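Local coordinates for protein HAD superfamily hydrolase (Brucella suis biovar 1, PDB 6NQ4) that probably acts as a phosphatase of the haloacid dehalogenase superfamily, with a sodium ion bound in the crystal near the phosphate-binding end of its core sheet, at residues L73-P78 and D99-S104; N174-C179 and G207-I212. One frame throughout, in Å; residues are numbered along the deposited sequence.

Interaction 1: L73-P78 and D99-S104. With PO4 (phosphate ion), chain G.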
loop_
_atom_site.group_PDB
_atom_site.type_symbol
_atom_site.label_atom_id
_atom_site.label_comp_id
_atom_site.label_asym_id
_atom_site.label_seq_id
_atom_site.Cartn_x
_atom_site.Cartn_y
_atom_site.Cartn_z
ATOM N N LEU A 73 4.451 1.401 9.775
ATOM C CA LEU A 73 3.754 0.475 8.892
ATOM C C LEU A 73 3.404 1.233 7.617
ATOM O O LEU A 73 2.801 2.310 7.679
ATOM C CB LEU A 73 2.503 -0.074 9.566
ATOM C CG LEU A 73 2.768 -0.832 10.870
ATOM C CD1 LEU A 73 1.458 -1.383 11.428
ATOM C CD2 LEU A 73 3.772 -1.945 10.634
ATOM N N VAL A 74 3.837 0.723 6.470
ATOM C CA VAL A 74 3.690 1.408 5.193
ATOM C C VAL A 74 2.877 0.480 4.297
ATOM O O VAL A 74 3.337 -0.618 3.951
ATOM C CB VAL A 74 5.058 1.729 4.570
ATOM C CG1 VAL A 74 4.892 2.458 3.235
ATOM C CG2 VAL A 74 5.926 2.560 5.547
ATOM N N THR A 75 1.667 0.898 3.943
ATOM C CA THR A 75 0.717 0.028 3.271
ATOM C C THR A 75 0.099 0.729 2.076
ATOM O O THR A 75 -0.130 1.937 2.096
ATOM C CB THR A 75 -0.412 -0.402 4.253
ATOM O OG1 THR A 75 -1.424 -1.131 3.549
ATOM C CG2 THR A 75 -1.068 0.795 4.927
ATOM N N ASN A 76 -0.184 -0.038 1.035
ATOM C CA ASN A 76 -0.877 0.503 -0.134
ATOM C C ASN A 76 -2.396 0.649 0.041
ATOM O O ASN A 76 -3.085 0.984 -0.930
ATOM C CB ASN A 76 -0.542 -0.300 -1.397
ATOM C CG ASN A 76 0.704 0.229 -2.086
ATOM O OD1 ASN A 76 1.209 1.302 -1.723
ATOM N ND2 ASN A 76 1.189 -0.478 -3.093
ATOM N N SER A 77 -2.939 0.428 1.235
ATOM C CA SER A 77 -4.355 0.688 1.450
ATOM C C SER A 77 -4.725 2.073 0.924
ATOM O O SER A 77 -3.999 3.046 1.191
ATOM C CB SER A 77 -4.675 0.643 2.939
ATOM O OG SER A 77 -6.035 0.996 3.139
ATOM N N PRO A 78 -5.839 2.205 0.201
ATOM C CA PRO A 78 -6.302 3.527 -0.234
ATOM C C PRO A 78 -6.970 4.310 0.873
ATOM O O PRO A 78 -7.348 5.468 0.640
ATOM C CB PRO A 78 -7.326 3.176 -1.321
ATOM C CG PRO A 78 -7.924 1.887 -0.824
ATOM C CD PRO A 78 -6.757 1.129 -0.231
ATOM N N ASP A 99 4.844 2.527 15.604
ATOM C CA ASP A 99 4.836 3.940 15.956
ATOM C C ASP A 99 3.852 4.745 15.128
ATOM O O ASP A 99 3.155 5.607 15.678
ATOM C CB ASP A 99 6.241 4.526 15.792
ATOM C CG ASP A 99 7.202 3.998 16.834
ATOM O OD1 ASP A 99 7.301 4.636 17.905
ATOM O OD2 ASP A 99 7.822 2.933 16.597
ATOM N N ARG A 100 3.755 4.464 13.830
ATOM C CA ARG A 100 2.880 5.227 12.952
ATOM C C ARG A 100 2.533 4.375 11.744
ATOM O O ARG A 100 3.273 3.446 11.394
ATOM C CB ARG A 100 3.520 6.557 12.518
ATOM C CG ARG A 100 2.600 7.731 12.816
ATOM C CD ARG A 100 3.141 9.061 12.353
ATOM N NE ARG A 100 3.683 9.850 13.447
ATOM C CZ ARG A 100 4.272 11.023 13.263
ATOM N NH1 ARG A 100 4.751 11.708 14.294
ATOM N NH2 ARG A 100 4.383 11.503 12.030
ATOM N N VAL A 101 1.382 4.691 11.133
ATOM C CA VAL A 101 0.940 4.084 9.878
ATOM C C VAL A 101 0.955 5.154 8.799
ATOM O O VAL A 101 0.462 6.271 9.024
ATOM C CB VAL A 101 -0.475 3.491 10.022
ATOM C CG1 VAL A 101 -0.960 2.927 8.684
ATOM C CG2 VAL A 101 -0.487 2.390 11.079
ATOM N N VAL A 102 1.543 4.830 7.645
ATOM C CA VAL A 102 1.506 5.676 6.458
ATOM C C VAL A 102 0.895 4.864 5.332
ATOM O O VAL A 102 1.366 3.764 5.036
ATOM C CB VAL A 102 2.914 6.169 6.077
ATOM C CG1 VAL A 102 2.876 6.890 4.739
ATOM C CG2 VAL A 102 3.474 7.087 7.174
ATOM N N THR A 103 -0.147 5.394 4.708
ATOM C CA THR A 103 -0.866 4.656 3.678
ATOM C C THR A 103 -0.743 5.338 2.324
ATOM O O THR A 103 -0.499 6.547 2.215
ATOM C CB THR A 103 -2.353 4.467 4.010
ATOM O OG1 THR A 103 -3.051 5.709 3.774
ATOM C CG2 THR A 103 -2.566 4.019 5.437
ATOM N N SER A 104 -0.988 4.549 1.273
ATOM C CA SER A 104 -1.095 5.127 -0.061
ATOM C C SER A 104 -2.219 6.158 -0.116
ATOM O O SER A 104 -2.062 7.221 -0.723
ATOM C CB SER A 104 -1.300 3.998 -1.083
ATOM O OG SER A 104 -1.460 4.517 -2.390
HETATM P P PO4 G . 0.014 -3.730 1.533
HETATM O O1 PO4 G . 0.716 -5.078 1.372
HETATM O O2 PO4 G . -0.386 -3.508 2.980
HETATM O O3 PO4 G . -1.243 -3.993 0.682
HETATM O O4 PO4 G . 0.827 -2.621 0.910
#

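Interaction 2: N174-C179 and G207-I212. With EDO (1,2-ethanediol), chain D.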
loop_
_atom_site.group_PDB
_atom_site.type_symbol
_atom_site.label_atom_id
_atom_site.label_comp_id
_atom_site.label_asym_id
_atom_site.label_seq_id
_atom_site.Cartn_x
_atom_site.Cartn_y
_atom_site.Cartn_z
ATOM N N ASN A 174 -10.118 11.722 -22.163
ATOM C CA ASN A 174 -8.797 12.177 -21.738
ATOM C C ASN A 174 -8.766 12.545 -20.257
ATOM O O ASN A 174 -8.048 13.462 -19.861
ATOM C CB ASN A 174 -8.318 13.355 -22.597
ATOM C CG ASN A 174 -6.841 13.626 -22.443
ATOM O OD1 ASN A 174 -6.050 12.705 -22.326
ATOM N ND2 ASN A 174 -6.464 14.896 -22.437
ATOM N N LEU A 175 -9.532 11.818 -19.414
ATOM C CA LEU A 175 -9.546 12.206 -18.009
ATOM C C LEU A 175 -8.315 11.654 -17.292
ATOM O O LEU A 175 -7.915 10.514 -17.528
ATOM C CB LEU A 175 -10.811 11.689 -17.316
ATOM C CG LEU A 175 -12.138 12.212 -17.882
ATOM C CD1 LEU A 175 -13.307 11.796 -17.005
ATOM C CD2 LEU A 175 -12.113 13.724 -18.037
ATOM N N PRO A 176 -7.706 12.430 -16.408
ATOM C CA PRO A 176 -6.619 11.888 -15.592
ATOM C C PRO A 176 -7.194 10.954 -14.540
ATOM O O PRO A 176 -8.300 11.163 -14.028
ATOM C CB PRO A 176 -6.002 13.137 -14.950
ATOM C CG PRO A 176 -7.116 14.125 -14.900
ATOM C CD PRO A 176 -7.994 13.845 -16.099
ATOM N N PHE A 177 -6.432 9.909 -14.226
ATOM C CA PHE A 177 -6.893 8.801 -13.384
ATOM C C PHE A 177 -5.937 8.670 -12.205
ATOM O O PHE A 177 -4.823 8.168 -12.364
ATOM C CB PHE A 177 -6.885 7.530 -14.238
ATOM C CG PHE A 177 -7.511 6.294 -13.611
ATOM C CD1 PHE A 177 -6.829 5.530 -12.666
ATOM C CD2 PHE A 177 -8.739 5.831 -14.071
ATOM C CE1 PHE A 177 -7.388 4.351 -12.152
ATOM C CE2 PHE A 177 -9.305 4.665 -13.561
ATOM C CZ PHE A 177 -8.629 3.926 -12.601
ATOM N N ILE A 178 -6.353 9.121 -11.021
ATOM C CA ILE A 178 -5.548 8.959 -9.809
ATOM C C ILE A 178 -5.841 7.579 -9.227
ATOM O O ILE A 178 -7.004 7.232 -8.984
ATOM C CB ILE A 178 -5.863 10.059 -8.784
ATOM C CG1 ILE A 178 -5.404 11.414 -9.294
ATOM C CG2 ILE A 178 -5.203 9.773 -7.460
ATOM C CD1 ILE A 178 -5.923 12.576 -8.463
ATOM N N CYS A 179 -4.794 6.779 -9.027
ATOM C CA CYS A 179 -4.925 5.446 -8.447
ATOM C C CYS A 179 -4.468 5.517 -6.998
ATOM O O CYS A 179 -3.287 5.782 -6.735
ATOM C CB CYS A 179 -4.058 4.442 -9.209
ATOM S SG CYS A 179 -4.030 2.790 -8.451
ATOM N N GLY A 207 -3.998 3.517 -22.963
ATOM C CA GLY A 207 -3.380 4.790 -23.300
ATOM C C GLY A 207 -3.757 5.935 -22.387
ATOM O O GLY A 207 -3.429 7.089 -22.697
ATOM N N GLY A 208 -4.433 5.656 -21.264
ATOM C CA GLY A 208 -4.825 6.722 -20.357
ATOM C C GLY A 208 -3.712 7.121 -19.398
ATOM O O GLY A 208 -2.786 6.362 -19.115
ATOM N N ARG A 209 -3.800 8.349 -18.891
ATOM C CA ARG A 209 -2.816 8.865 -17.948
ATOM C C ARG A 209 -3.200 8.465 -16.531
ATOM O O ARG A 209 -4.323 8.730 -16.091
ATOM C CB ARG A 209 -2.786 10.388 -18.029
ATOM C CG ARG A 209 -1.840 11.064 -17.038
ATOM C CD ARG A 209 -1.612 12.531 -17.391
ATOM N NE ARG A 209 -0.968 13.296 -16.320
ATOM C CZ ARG A 209 -1.554 14.290 -15.656
ATOM N NH1 ARG A 209 -2.797 14.649 -15.951
ATOM N NH2 ARG A 209 -0.895 14.934 -14.701
ATOM N N THR A 210 -2.272 7.825 -15.820
ATOM C CA THR A 210 -2.480 7.465 -14.421
ATOM C C THR A 210 -1.496 8.213 -13.532
ATOM O O THR A 210 -0.357 8.512 -13.928
ATOM C CB THR A 210 -2.337 5.946 -14.170
ATOM O OG1 THR A 210 -1.031 5.525 -14.573
ATOM C CG2 THR A 210 -3.374 5.162 -14.955
ATOM N N LEU A 211 -1.954 8.510 -12.322
ATOM C CA LEU A 211 -1.159 9.215 -11.326
ATOM C C LEU A 211 -1.192 8.388 -10.054
ATOM O O LEU A 211 -2.271 8.094 -9.535
ATOM C CB LEU A 211 -1.717 10.616 -11.065
ATOM C CG LEU A 211 -1.697 11.555 -12.270
ATOM C CD1 LEU A 211 -2.974 11.443 -13.109
ATOM C CD2 LEU A 211 -1.454 12.979 -11.801
ATOM N N ILE A 212 -0.012 7.994 -9.576
ATOM C CA ILE A 212 0.128 7.012 -8.504
ATOM C C ILE A 212 1.181 7.501 -7.514
ATOM O O ILE A 212 2.213 8.056 -7.907
ATOM C CB ILE A 212 0.489 5.620 -9.092
ATOM C CG1 ILE A 212 -0.396 5.301 -10.319
ATOM C CG2 ILE A 212 0.312 4.533 -8.039
ATOM C CD1 ILE A 212 -0.245 3.882 -10.905
HETATM C C1 EDO D . 2.102 10.330 -10.607
HETATM O O1 EDO D . 2.715 11.603 -10.367
HETATM C C2 EDO D . 3.095 9.328 -11.186
HETATM O O2 EDO D . 2.418 8.099 -11.483
HETATM O O HOH W 1 -6.044 10.103 -19.545
#

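Interaction 1: L73-P78 and D99-S104
Thr75 and Thr103 set their methyl groups abreast on one face of the sheet, meeting at 3.6 Å between Thr75 CG2 and Thr103 CG2. Thr75 OG1 stands opposite the backbone N (chi1 173°), which carries it to a phosphate ion and leaves CG2 to meet Thr103. That hydroxyl donates to phosphate O2 (Thr75 OG1 to O2, 2.7 Å) and accepts from Ser77 N at 3.2 Å, closing an ST turn; Asn76 N reaches phosphate O4 at 2.8 Å in an almost straight bond (169°). Behind these bonds, along the strands, runs a parallel ladder: Leu73 N to Arg100 O, Val102 N to Leu73 O (2.8 Å), Thr75 N to Val102 O and Ser104 N to Thr75 O (2.9 Å). The strands are the two ends of a right-handed beta-alpha-beta unit in the Rossmann-like HAD core, and Thr75 is consistent with the Ser/Thr of HAD motif II, which in relatives binds the phosphoryl group. Lys215 NZ and Trp44 N also hydrogen-bond the ion, which probably came from the crystallisation liquor. In the second shell, Asn76 OD1 accepts from Lys215 N and ND2 binds Asp183, while Asn76 OD1 also rests 3.7 Å from Ser104 CB. Thr103 OG1, at the N-cap, accepts from Asp106 N and is also hydrogen-bonded to Arg79 O; helix 81-90 lies against Leu73 and Val101.

Interaction 2: N174-C179 and G207-I212
Pro176, Arg209 and Leu211 gather at one end of the strand pair. Pro176 CB meets the Arg209 guanidinium obliquely, 3.7 Å from Arg209 NH1. Arg209 runs extended from CG to NE, and in one of the two conformers of Leu211 its guanidinium carries Leu211 CD1 over the centre of one face, 4.1 Å above the plane; the same conformer brings Leu211 CD1 to 3.9 Å from Pro176 CB. Farther along, Ile178 and Leu211 cross obliquely, Ile178 CG1 against Leu211 CB, on the side of the sheet covered by helix 104-114. The other side bears Phe177, Thr210, Cys179 and Ile212. There the Phe177 ring runs alongside Thr210, its CD1 4.2 Å from Thr210 CG2. With CG anti to the backbone N (chi1 -172°), the ring of Phe177 swings away from strand 210-212 and stacks on Tyr203 of helix 196-205. Cys179 CB packs on Ile212 CG1 next to it. Strands 177-179 and 210-212 belong to a five-stranded parallel sheet, probably that of the cap domain of this HAD fold, with 210-212 at one edge within the chain. Leu211 is gripped at both backbone polar atoms: its N donates to Phe177 O (2.9 Å), and its O accepts from Cys179 N. Phe177 N to Arg209 O, 3.1 Å, is more bent, at 138°. Beyond it a water bridges Leu175 O, 2.8 Å away, to Arg209 N. On the outer edge Ile212 N donates to a 1,2-ethanediol hydroxyl, probably from the crystallisation liquor.

Both interactions pair an outermost parallel strand with its neighbour, but in different sheets: interaction 1 in the six-stranded core sheet, interaction 2 in the smaller five-stranded one, their centres about 22 Å apart. Interaction 1 is buried near the middle of the chain and ends in polar groups that gather round an anion; interaction 2 is partly buried, its apolar side chains grading into an exposed arginine, a bridging water and a bound 1,2-ethanediol. The segments share no strand, yet helix 104-114, which starts at Ser104 of interaction 1, packs on Ile178 and Leu211 of interaction 2, and Pro182 touches Asn76, Ser104 and Ile212.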